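Local coordinates for protein salicylate 5-hydroxylase, large oxygenase component (Ralstonia sp., PDB 7C8Z) that catalyses, as the oxygenase component of a multicomponent enzyme, the 5-hydroxylation of salicylate to gentisate, carrying a Rieske [2Fe-2S] cluster and a mononuclear iron in each large subunit, at residues W36-S41 with Y433-R437; F46-T50 with G399-T405; R57-L62 with W436-E442; N230-M234 with H349-F354. All blocks are in the same frame, centred on the assembly; numbering follows the deposited sequence.

Contact 1. Residues W36-S41 with Y433-R437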
# COMPACT_ATOMS: atom_id res chain seq x y z
N TRP A 36 18.44 -25.73 -15.42
CA TRP A 36 17.40 -26.61 -14.90
C TRP A 36 18.04 -27.88 -14.32
O TRP A 36 19.02 -28.39 -14.87
CB TRP A 36 16.42 -26.96 -16.02
CG TRP A 36 15.25 -27.77 -15.57
CD1 TRP A 36 15.23 -29.11 -15.32
CD2 TRP A 36 13.92 -27.29 -15.32
NE1 TRP A 36 13.97 -29.50 -14.93
CE2 TRP A 36 13.15 -28.41 -14.92
CE3 TRP A 36 13.31 -26.04 -15.39
CZ2 TRP A 36 11.80 -28.30 -14.59
CZ3 TRP A 36 11.96 -25.94 -15.06
CH2 TRP A 36 11.23 -27.06 -14.67
N PRO A 37 17.50 -28.41 -13.22
CA PRO A 37 18.11 -29.59 -12.59
C PRO A 37 17.95 -30.86 -13.42
O PRO A 37 17.03 -31.65 -13.20
CB PRO A 37 17.36 -29.71 -11.25
CG PRO A 37 16.51 -28.51 -11.10
CD PRO A 37 16.56 -27.68 -12.34
N GLY A 38 18.85 -31.04 -14.38
CA GLY A 38 18.86 -32.25 -15.19
C GLY A 38 17.85 -32.22 -16.33
O GLY A 38 17.43 -31.16 -16.81
N GLU A 39 17.46 -33.42 -16.75
CA GLU A 39 16.50 -33.61 -17.83
C GLU A 39 15.16 -34.06 -17.26
O GLU A 39 15.02 -34.27 -16.05
CB GLU A 39 17.04 -34.63 -18.84
CG GLU A 39 18.40 -34.29 -19.42
CD GLU A 39 18.33 -33.85 -20.87
OE1 GLU A 39 18.92 -32.81 -21.21
OE2 GLU A 39 17.68 -34.56 -21.67
N GLY A 40 14.18 -34.19 -18.13
CA GLY A 40 12.82 -34.43 -17.68
C GLY A 40 12.23 -33.22 -16.97
O GLY A 40 12.78 -32.12 -16.98
N SER A 41 11.08 -33.46 -16.33
CA SER A 41 10.39 -32.38 -15.63
C SER A 41 9.74 -32.90 -14.35
O SER A 41 8.60 -32.55 -14.03
CB SER A 41 9.34 -31.73 -16.54
OG SER A 41 8.34 -32.67 -16.90
N TYR A 433 5.34 -28.84 -17.36
CA TYR A 433 6.69 -28.30 -17.31
C TYR A 433 7.60 -28.87 -18.40
O TYR A 433 8.58 -28.22 -18.76
CB TYR A 433 7.27 -28.48 -15.92
CG TYR A 433 6.73 -27.40 -15.01
CD1 TYR A 433 7.25 -26.11 -15.07
CD2 TYR A 433 5.67 -27.65 -14.16
CE1 TYR A 433 6.75 -25.10 -14.26
CE2 TYR A 433 5.16 -26.65 -13.35
CZ TYR A 433 5.70 -25.38 -13.41
OH TYR A 433 5.20 -24.38 -12.61
N ASP A 434 7.28 -30.04 -18.95
CA ASP A 434 7.91 -30.44 -20.21
C ASP A 434 7.65 -29.39 -21.29
O ASP A 434 8.58 -28.89 -21.94
CB ASP A 434 7.39 -31.82 -20.63
CG ASP A 434 7.91 -32.27 -21.98
OD1 ASP A 434 9.07 -32.73 -22.05
OD2 ASP A 434 7.16 -32.16 -22.98
N TYR A 435 6.37 -29.05 -21.48
CA TYR A 435 6.02 -28.01 -22.45
C TYR A 435 6.68 -26.68 -22.10
O TYR A 435 7.12 -25.94 -22.99
CB TYR A 435 4.49 -27.85 -22.49
CG TYR A 435 4.00 -26.84 -23.51
CD1 TYR A 435 3.88 -27.18 -24.84
CD2 TYR A 435 3.65 -25.55 -23.12
CE1 TYR A 435 3.43 -26.27 -25.77
CE2 TYR A 435 3.20 -24.63 -24.05
CZ TYR A 435 3.09 -25.00 -25.38
OH TYR A 435 2.64 -24.11 -26.32
N TRP A 436 6.75 -26.36 -20.80
CA TRP A 436 7.36 -25.11 -20.36
C TRP A 436 8.83 -25.04 -20.74
O TRP A 436 9.29 -24.05 -21.32
CB TRP A 436 7.18 -24.98 -18.84
CG TRP A 436 7.59 -23.66 -18.27
CD1 TRP A 436 6.80 -22.56 -18.09
CD2 TRP A 436 8.89 -23.29 -17.79
NE1 TRP A 436 7.52 -21.54 -17.53
CE2 TRP A 436 8.81 -21.96 -17.34
CE3 TRP A 436 10.12 -23.96 -17.71
CZ2 TRP A 436 9.91 -21.28 -16.80
CZ3 TRP A 436 11.21 -23.29 -17.18
CH2 TRP A 436 11.09 -21.97 -16.73
N ARG A 437 9.59 -26.10 -20.42
CA ARG A 437 11.00 -26.14 -20.79
C ARG A 437 11.17 -26.00 -22.29
O ARG A 437 12.05 -25.26 -22.75
CB ARG A 437 11.64 -27.44 -20.31
CG ARG A 437 11.61 -27.67 -18.81
CD ARG A 437 12.61 -28.74 -18.41
NE ARG A 437 13.98 -28.34 -18.73
CZ ARG A 437 15.03 -29.15 -18.66
NH1 ARG A 437 14.87 -30.41 -18.29
NH2 ARG A 437 16.24 -28.70 -18.97
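Ser41 ends an irregular loop segment that comes nearest to helix 427-440 at Asp434, Ser41 CA and Asp434 CA lying 5.6 Å apart, while 433-437 is continuous helix. One turn further on, Arg437 reaches back along the loop, and its guanidinium lies flat on the indole of Trp36 with the two planes only 8° apart. Arg437 CZ stands 3.6 Å from the centroid of the five-membered ring of Trp36, over its face, which meets the geometry of a cation-pi contact; Arg437 CD covers the same face in a CH-pi contact, and Pro37 CD lies against the opposite one. A bend in the arginine chain (chi3 63°) turns the group into this flat pose.

The same turn directs NH1 into the loop. Arg437 NH1 donates to Gly40 O at 3.0 Å, in the carbonyl plane and close to the guanidinium plane, and more weakly to Gly38 O at 3.1 Å; Arg437 NE is taken by Glu442 O. The benzo end of Trp36 is packed separately: Trp36 CZ3 meets Trp436 CZ3 at 3.5 Å, the rings inclined at 41°, and Tyr433 CD1 approaches its edge. Ser41 CB rests 3.8 Å from Tyr433 C, its hydroxyl bonding Arg430 O.

The arginine charge thus lies over an indole face and on loop carbonyls, and the chain-terminal carboxyl group of Glu442 probably offsets part of it. Together these would fix the guanidinium's rotation and the loop's path.

Contact 2. Residues F46-T50 with G399-T405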
# COMPACT_ATOMS: atom_id res chain seq x y z
N PHE A 46 12.88 -23.79 -7.78
CA PHE A 46 12.10 -22.70 -7.19
C PHE A 46 12.19 -21.43 -8.03
O PHE A 46 11.21 -20.68 -8.12
CB PHE A 46 12.58 -22.43 -5.77
CG PHE A 46 12.09 -23.42 -4.75
CD1 PHE A 46 11.41 -24.57 -5.15
CD2 PHE A 46 12.32 -23.22 -3.40
CE1 PHE A 46 10.97 -25.48 -4.21
CE2 PHE A 46 11.88 -24.13 -2.46
CZ PHE A 46 11.20 -25.26 -2.87
N TRP A 47 13.33 -21.18 -8.68
CA TRP A 47 13.48 -19.96 -9.45
C TRP A 47 12.60 -19.92 -10.69
O TRP A 47 12.51 -18.87 -11.33
CB TRP A 47 14.95 -19.72 -9.83
CG TRP A 47 15.66 -20.88 -10.43
CD1 TRP A 47 16.48 -21.76 -9.79
CD2 TRP A 47 15.65 -21.28 -11.81
NE1 TRP A 47 16.97 -22.69 -10.67
CE2 TRP A 47 16.47 -22.41 -11.92
CE3 TRP A 47 15.01 -20.79 -12.95
CZ2 TRP A 47 16.68 -23.07 -13.13
CZ3 TRP A 47 15.22 -21.44 -14.15
CH2 TRP A 47 16.05 -22.57 -14.24
N ALA A 48 11.97 -21.04 -11.07
CA ALA A 48 10.97 -20.99 -12.14
C ALA A 48 9.76 -20.14 -11.75
O ALA A 48 9.01 -19.71 -12.63
CB ALA A 48 10.52 -22.41 -12.50
N TYR A 49 9.56 -19.89 -10.46
CA TYR A 49 8.45 -19.08 -9.97
C TYR A 49 8.86 -17.69 -9.50
O TYR A 49 7.99 -16.87 -9.24
CB TYR A 49 7.73 -19.79 -8.82
CG TYR A 49 7.34 -21.23 -9.10
CD1 TYR A 49 6.15 -21.54 -9.73
CD2 TYR A 49 8.17 -22.28 -8.71
CE1 TYR A 49 5.79 -22.85 -9.98
CE2 TYR A 49 7.82 -23.60 -8.96
CZ TYR A 49 6.63 -23.88 -9.59
OH TYR A 49 6.27 -25.18 -9.84
N THR A 50 10.16 -17.43 -9.36
CA THR A 50 10.63 -16.21 -8.72
C THR A 50 11.40 -15.26 -9.63
O THR A 50 11.80 -14.19 -9.17
CB THR A 50 11.52 -16.57 -7.51
OG1 THR A 50 12.69 -17.25 -7.98
CG2 THR A 50 10.77 -17.46 -6.54
N GLY A 399 7.29 -19.77 -0.01
CA GLY A 399 8.34 -20.77 0.10
C GLY A 399 9.36 -20.67 -1.02
O GLY A 399 10.57 -20.72 -0.77
N PHE A 400 8.89 -20.53 -2.26
CA PHE A 400 9.80 -20.42 -3.40
C PHE A 400 10.72 -19.21 -3.24
O PHE A 400 11.94 -19.33 -3.38
CB PHE A 400 9.02 -20.32 -4.71
CG PHE A 400 8.11 -21.48 -4.96
CD1 PHE A 400 8.43 -22.75 -4.51
CD2 PHE A 400 6.91 -21.30 -5.64
CE1 PHE A 400 7.59 -23.81 -4.73
CE2 PHE A 400 6.06 -22.37 -5.87
CZ PHE A 400 6.40 -23.62 -5.41
N GLU A 401 10.15 -18.04 -2.92
CA GLU A 401 10.97 -16.85 -2.76
C GLU A 401 11.97 -17.00 -1.62
O GLU A 401 13.01 -16.33 -1.62
CB GLU A 401 10.10 -15.62 -2.52
CG GLU A 401 9.08 -15.36 -3.61
CD GLU A 401 9.66 -14.58 -4.77
OE1 GLU A 401 10.88 -14.34 -4.77
OE2 GLU A 401 8.89 -14.20 -5.67
N GLN A 402 11.68 -17.88 -0.66
CA GLN A 402 12.56 -18.03 0.49
C GLN A 402 13.93 -18.60 0.10
O GLN A 402 14.96 -18.18 0.63
CB GLN A 402 11.88 -18.91 1.53
CG GLN A 402 12.72 -19.29 2.71
CD GLN A 402 11.89 -19.51 3.95
OE1 GLN A 402 10.83 -18.90 4.12
NE2 GLN A 402 12.36 -20.39 4.83
N LYS A 403 13.95 -19.54 -0.85
CA LYS A 403 15.19 -20.21 -1.26
C LYS A 403 15.11 -20.56 -2.74
O LYS A 403 14.95 -21.73 -3.12
CB LYS A 403 15.45 -21.47 -0.42
CG LYS A 403 14.20 -22.30 -0.17
CD LYS A 403 14.34 -23.21 1.03
CE LYS A 403 15.36 -24.31 0.78
NZ LYS A 403 15.30 -25.39 1.81
N PRO A 404 15.26 -19.57 -3.62
CA PRO A 404 14.96 -19.79 -5.05
C PRO A 404 15.87 -20.78 -5.76
O PRO A 404 15.60 -21.10 -6.92
CB PRO A 404 15.09 -18.39 -5.66
CG PRO A 404 15.95 -17.63 -4.71
CD PRO A 404 15.68 -18.19 -3.34
N THR A 405 16.93 -21.29 -5.11
CA THR A 405 17.78 -22.29 -5.75
C THR A 405 17.28 -23.71 -5.56
O THR A 405 17.75 -24.62 -6.25
CB THR A 405 19.22 -22.22 -5.21
OG1 THR A 405 19.21 -22.07 -3.78
CG2 THR A 405 19.98 -21.05 -5.84
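Phe400 of helix 387-402 meets two rings of the loop 46-50. Phe400 CG stands beside its backbone N (chi1 -58°), which puts the ring between Tyr49 and Phe46; the turn of the ring then sets CD2 and CE2 on Tyr49 and CD1 on Phe46. With Tyr49 it makes an offset stack, centroids 4.2 Å apart and planes at 13°; Phe400 CE2 lies over the middle of the tyrosine ring. Phe46 is met differently: Phe400 CD1 comes down over the rim of its face, 3.5 Å from Phe46 CD1, and the planes are inclined at 56°. Lys403 CG also touches the Phe46 ring, 3.7 Å from Phe46 CE2, while its amine forms a salt bridge with Glu107 of a second subunit.

Thr50 packs with both branches. The methyl Thr50 CG2, also placed beside the backbone N, lies 3.6 Å from Glu401 CD, and Thr50 OG1 is 3.5 Å from Pro404 CB. The bent Glu401 chain slides past Thr50 in the opposite direction to reach His349 NE2. Trp47 CB packs loosely on Pro404 CB, 4.4 Å away.

Tyr49 OH likewise finds its partner, Glu236, outside the two segments. The geometry thus implies cohesion mainly by ring and methyl packing, while the polar ends bond to surrounding parts of the fold and to the neighbouring subunit.

Contact 3. Residues R57-L62 with W436-E442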
# COMPACT_ATOMS: atom_id res chain seq x y z
N ARG A 57 9.41 -13.47 -20.39
CA ARG A 57 9.47 -14.43 -21.49
C ARG A 57 8.20 -15.26 -21.55
O ARG A 57 7.73 -15.63 -22.63
CB ARG A 57 10.69 -15.32 -21.34
CG ARG A 57 10.99 -16.13 -22.60
CD ARG A 57 12.02 -17.21 -22.35
NE ARG A 57 13.21 -16.66 -21.70
CZ ARG A 57 14.13 -17.39 -21.09
NH1 ARG A 57 14.01 -18.71 -21.04
NH2 ARG A 57 15.17 -16.80 -20.52
N GLU A 58 7.62 -15.59 -20.38
CA GLU A 58 6.34 -16.29 -20.35
C GLU A 58 5.25 -15.47 -21.01
O GLU A 58 4.43 -16.00 -21.75
CB GLU A 58 5.96 -16.63 -18.91
CG GLU A 58 6.79 -17.72 -18.28
CD GLU A 58 6.46 -17.93 -16.83
OE1 GLU A 58 6.21 -16.93 -16.12
OE2 GLU A 58 6.45 -19.10 -16.39
N LEU A 59 5.21 -14.17 -20.72
CA LEU A 59 4.24 -13.31 -21.38
C LEU A 59 4.45 -13.30 -22.89
O LEU A 59 3.49 -13.39 -23.66
CB LEU A 59 4.33 -11.88 -20.83
CG LEU A 59 3.81 -11.58 -19.42
CD1 LEU A 59 3.99 -10.10 -19.12
CD2 LEU A 59 2.35 -11.99 -19.26
N GLU A 60 5.71 -13.22 -23.33
CA GLU A 60 5.99 -13.15 -24.76
C GLU A 60 5.61 -14.44 -25.48
O GLU A 60 5.06 -14.39 -26.58
CB GLU A 60 7.47 -12.83 -24.99
CG GLU A 60 7.92 -11.47 -24.47
CD GLU A 60 7.80 -10.36 -25.51
OE1 GLU A 60 6.82 -10.37 -26.28
OE2 GLU A 60 8.69 -9.48 -25.55
N ARG A 61 5.89 -15.60 -24.87
CA ARG A 61 5.83 -16.87 -25.58
C ARG A 61 4.63 -17.74 -25.24
O ARG A 61 4.34 -18.67 -26.00
CB ARG A 61 7.11 -17.67 -25.31
CG ARG A 61 8.37 -16.99 -25.81
CD ARG A 61 9.57 -17.91 -25.71
NE ARG A 61 10.80 -17.27 -26.18
CZ ARG A 61 12.00 -17.83 -26.11
NH1 ARG A 61 12.14 -19.04 -25.59
NH2 ARG A 61 13.06 -17.18 -26.55
N LEU A 62 3.93 -17.47 -24.14
CA LEU A 62 2.75 -18.25 -23.78
C LEU A 62 1.45 -17.45 -23.85
O LEU A 62 0.40 -18.04 -24.07
CB LEU A 62 2.90 -18.82 -22.36
CG LEU A 62 3.91 -19.95 -22.16
CD1 LEU A 62 3.92 -20.91 -23.34
CD2 LEU A 62 5.31 -19.41 -21.92
N TRP A 436 6.75 -26.36 -20.80
CA TRP A 436 7.36 -25.11 -20.36
C TRP A 436 8.83 -25.04 -20.74
O TRP A 436 9.29 -24.05 -21.32
CB TRP A 436 7.18 -24.98 -18.84
CG TRP A 436 7.59 -23.66 -18.27
CD1 TRP A 436 6.80 -22.56 -18.09
CD2 TRP A 436 8.89 -23.29 -17.79
NE1 TRP A 436 7.52 -21.54 -17.53
CE2 TRP A 436 8.81 -21.96 -17.34
CE3 TRP A 436 10.12 -23.96 -17.71
CZ2 TRP A 436 9.91 -21.28 -16.80
CZ3 TRP A 436 11.21 -23.29 -17.18
CH2 TRP A 436 11.09 -21.97 -16.73
N ARG A 437 9.59 -26.10 -20.42
CA ARG A 437 11.00 -26.14 -20.79
C ARG A 437 11.17 -26.00 -22.29
O ARG A 437 12.05 -25.26 -22.75
CB ARG A 437 11.64 -27.44 -20.31
CG ARG A 437 11.61 -27.67 -18.81
CD ARG A 437 12.61 -28.74 -18.41
NE ARG A 437 13.98 -28.34 -18.73
CZ ARG A 437 15.03 -29.15 -18.66
NH1 ARG A 437 14.87 -30.41 -18.29
NH2 ARG A 437 16.24 -28.70 -18.97
N LYS A 438 10.32 -26.68 -23.06
CA LYS A 438 10.46 -26.63 -24.52
C LYS A 438 10.21 -25.22 -25.05
O LYS A 438 10.99 -24.70 -25.85
CB LYS A 438 9.52 -27.64 -25.16
CG LYS A 438 9.99 -29.06 -24.94
CD LYS A 438 8.99 -30.09 -25.44
CE LYS A 438 9.50 -31.49 -25.15
NZ LYS A 438 8.48 -32.53 -25.48
N VAL A 439 9.14 -24.57 -24.59
CA VAL A 439 8.79 -23.26 -25.12
C VAL A 439 9.77 -22.20 -24.62
O VAL A 439 10.03 -21.21 -25.32
CB VAL A 439 7.33 -22.90 -24.78
CG1 VAL A 439 7.00 -21.49 -25.24
CG2 VAL A 439 6.38 -23.89 -25.43
N MET A 440 10.34 -22.39 -23.44
CA MET A 440 11.19 -21.38 -22.83
C MET A 440 12.67 -21.67 -23.00
O MET A 440 13.50 -20.85 -22.60
CB MET A 440 10.86 -21.25 -21.34
CG MET A 440 9.41 -20.90 -21.07
SD MET A 440 9.15 -19.11 -21.10
CE MET A 440 10.05 -18.63 -19.62
N GLY A 441 13.03 -22.80 -23.61
CA GLY A 441 14.42 -23.12 -23.84
C GLY A 441 15.23 -23.17 -22.56
O GLY A 441 16.25 -22.48 -22.44
N GLU A 442 14.79 -23.97 -21.60
CA GLU A 442 15.49 -24.09 -20.32
C GLU A 442 15.79 -25.54 -20.00
O GLU A 442 15.02 -26.43 -20.35
CB GLU A 442 14.65 -23.47 -19.19
CG GLU A 442 14.53 -21.95 -19.27
CD GLU A 442 15.67 -21.23 -18.59
OE1 GLU A 442 16.33 -21.84 -17.72
OE2 GLU A 442 15.92 -20.06 -18.92
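A right-angled helix pair, with Arg57 and Arg61 of helix 52-63 laid against Val439 and Met440 of helix 427-440, forms this contact; the short axes cross at 90° and approach to 10.6 Å. Arg61, extended from CG to NE, donates from NH1 to Val439 O at 3.0 Å, in the carbonyl plane and on a lone pair. The Arg57 chain bends at chi3 (-51°), and NH1 forms a salt bridge with Glu442 OE2 at 3.2 Å, taking the anti lone pair; guanidinium and carboxylate are nearly coplanar. The same Arg57 NH1 bonds weakly to Met440 O.

Both carbonyls belong to the last turn of the helix, which stops at Gly441 with positive phi, just before the chain ends. The arginines of one helix thus meet the C-terminal end of the other.

Beneath them the filling is apolar. The Met440 chain, bent at chi2 and chi3, places CE 3.6 Å from Glu58 CG and SD 3.9 Å from Leu62 CD2, while Leu62 CD1 and Val439 CG1 meet tip to tip at 3.7 Å. On the flank, Trp436 NE1 donates almost straight (165°) to Glu58 OE2 at 2.9 Å, with the carboxylate plane nearly perpendicular to the indole; Lys232 forms a salt bridge with that same oxygen.

Contact 4. Residues N230-M234 with H349-F354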
# COMPACT_ATOMS: atom_id res chain seq x y z
N ASN A 230 2.81 -17.06 -8.13
CA ASN A 230 3.07 -17.16 -9.56
C ASN A 230 1.90 -17.82 -10.27
O ASN A 230 1.34 -18.81 -9.78
CB ASN A 230 4.35 -17.95 -9.83
CG ASN A 230 4.77 -17.90 -11.29
OD1 ASN A 230 4.37 -18.75 -12.09
ND2 ASN A 230 5.58 -16.92 -11.64
N TRP A 231 1.55 -17.29 -11.44
CA TRP A 231 0.34 -17.72 -12.13
C TRP A 231 0.35 -19.21 -12.44
O TRP A 231 -0.70 -19.85 -12.42
CB TRP A 231 0.16 -16.91 -13.41
CG TRP A 231 1.20 -17.20 -14.43
CD1 TRP A 231 2.42 -16.60 -14.56
CD2 TRP A 231 1.12 -18.18 -15.46
NE1 TRP A 231 3.10 -17.15 -15.61
CE2 TRP A 231 2.33 -18.12 -16.19
CE3 TRP A 231 0.15 -19.11 -15.85
CZ2 TRP A 231 2.60 -18.95 -17.27
CZ3 TRP A 231 0.42 -19.94 -16.93
CH2 TRP A 231 1.63 -19.85 -17.63
N LYS A 232 1.53 -19.76 -12.73
CA LYS A 232 1.64 -21.19 -13.03
C LYS A 232 1.06 -22.04 -11.92
O LYS A 232 0.45 -23.09 -12.18
CB LYS A 232 3.10 -21.55 -13.28
CG LYS A 232 3.69 -20.90 -14.52
CD LYS A 232 4.99 -21.57 -14.94
CE LYS A 232 6.12 -21.23 -13.97
NZ LYS A 232 6.64 -19.84 -14.15
N LEU A 233 1.21 -21.60 -10.67
CA LEU A 233 0.70 -22.36 -9.53
C LEU A 233 -0.80 -22.61 -9.64
O LEU A 233 -1.31 -23.60 -9.11
CB LEU A 233 1.01 -21.64 -8.23
CG LEU A 233 2.46 -21.74 -7.77
CD1 LEU A 233 2.66 -20.92 -6.50
CD2 LEU A 233 2.83 -23.19 -7.54
N MET A 234 -1.54 -21.73 -10.33
CA MET A 234 -2.96 -21.97 -10.51
C MET A 234 -3.19 -23.10 -11.50
O MET A 234 -3.98 -24.02 -11.24
CB MET A 234 -3.67 -20.70 -10.97
CG MET A 234 -5.18 -20.85 -11.12
SD MET A 234 -5.93 -21.78 -9.78
CE MET A 234 -6.08 -20.54 -8.50
N HIS A 349 5.84 -11.70 -11.58
CA HIS A 349 6.13 -13.10 -11.29
C HIS A 349 5.48 -13.58 -10.00
O HIS A 349 5.40 -14.80 -9.78
CB HIS A 349 7.63 -13.33 -11.22
CG HIS A 349 8.25 -12.92 -9.91
ND1 HIS A 349 8.87 -11.71 -9.73
CD2 HIS A 349 8.34 -13.57 -8.73
CE1 HIS A 349 9.32 -11.63 -8.49
NE2 HIS A 349 9.00 -12.75 -7.86
N GLY A 350 5.04 -12.68 -9.13
CA GLY A 350 4.60 -13.09 -7.82
C GLY A 350 3.15 -12.85 -7.47
O GLY A 350 2.79 -12.87 -6.29
N SER A 351 2.30 -12.61 -8.47
CA SER A 351 0.88 -12.37 -8.21
C SER A 351 0.07 -12.60 -9.48
O SER A 351 0.59 -12.49 -10.59
CB SER A 351 0.64 -10.95 -7.69
OG SER A 351 -0.75 -10.66 -7.65
N PHE A 352 -1.21 -12.90 -9.29
CA PHE A 352 -2.12 -12.98 -10.41
C PHE A 352 -3.54 -12.72 -9.93
O PHE A 352 -3.90 -13.09 -8.80
CB PHE A 352 -2.04 -14.33 -11.14
CG PHE A 352 -2.61 -15.49 -10.36
CD1 PHE A 352 -1.82 -16.22 -9.49
CD2 PHE A 352 -3.94 -15.88 -10.54
CE1 PHE A 352 -2.34 -17.30 -8.78
CE2 PHE A 352 -4.46 -16.95 -9.84
CZ PHE A 352 -3.66 -17.67 -8.96
N ASP A 353 -4.33 -12.08 -10.78
CA ASP A 353 -5.75 -11.92 -10.55
C ASP A 353 -6.51 -13.11 -11.12
O ASP A 353 -6.09 -13.74 -12.10
CB ASP A 353 -6.26 -10.62 -11.19
CG ASP A 353 -5.76 -9.37 -10.47
OD1 ASP A 353 -5.23 -9.48 -9.34
OD2 ASP A 353 -5.90 -8.27 -11.04
N PHE A 354 -7.64 -13.42 -10.49
CA PHE A 354 -8.39 -14.63 -10.78
C PHE A 354 -9.86 -14.24 -10.80
O PHE A 354 -10.42 -13.85 -9.77
CB PHE A 354 -8.13 -15.71 -9.73
CG PHE A 354 -8.32 -17.12 -10.24
CD1 PHE A 354 -7.78 -17.52 -11.45
CD2 PHE A 354 -9.01 -18.05 -9.48
CE1 PHE A 354 -7.95 -18.82 -11.91
CE2 PHE A 354 -9.18 -19.34 -9.93
CZ PHE A 354 -8.64 -19.73 -11.14
O HOH W 1 2.22 -14.01 -12.06
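Asn230 and His349 join the start of a helix to the turn that leads into a strand, in a buried helix-on-sheet contact: helix 232-238 begins here and covers the first residues of strand 352-361. The asparagine amide works in both directions. With Asn230 CG anti to the backbone N (chi1 -172°), Asn230 ND2 donates to His349 O at 2.8 Å, with the donor slightly tilted from the carbonyl plane, while Asn230 OD1 accepts from Lys232 N at 3.1 Å, a capping bond on the first helical turn. The His349 ring turns elsewhere, its NE2 to Glu401. Water 1 adds a looser bridge, donating to Ser351 O at 2.7 Å and accepting weakly from Trp231 N.

Further along, packing is apolar. The Phe352 ring lies against the start of the helix and meets it obliquely, with CD1 3.7 Å from Trp231 CA and CZ 3.6 Å from Met234 CB. Met234 then folds over Phe354: bends at chi2 (42°) and chi3 (81°) carry the methyl CE over the ring face, 3.9 Å from its centroid. The sulfur SD stands obliquely to the same ring, giving a Met-aromatic contact.

Met234 lies about 5 Å, side chain to side chain, from the iron ligand Asp389 and about 8 Å from the iron, so this packing borders the metal site. A helix laid on a long antiparallel sheet beside a mononuclear iron is characteristic of the catalytic domain of ring-hydroxylating oxygenase alpha subunits.

The first halves of contacts 1, 2 and 3 follow one another along residues 36-62, ahead of the Rieske strands, and each returns to the distant C-terminal part of the chain: contact 2 to the end of helix 387-402, contacts 1 and 3 to helix 427-440. Contacts 1 and 3 share Trp436 and Arg437, their centres 11 Å apart. Contact 4 lies wholly within the catalytic domain, 14 Å from contact 2 and 16 Å from contact 3, between centres. Tyr433 OH and Tyr49 OH, 3.1 Å apart, link contacts 1 and 2. The N-terminal region is thereby fastened to the catalytic domain, with contact 4 nearest the iron.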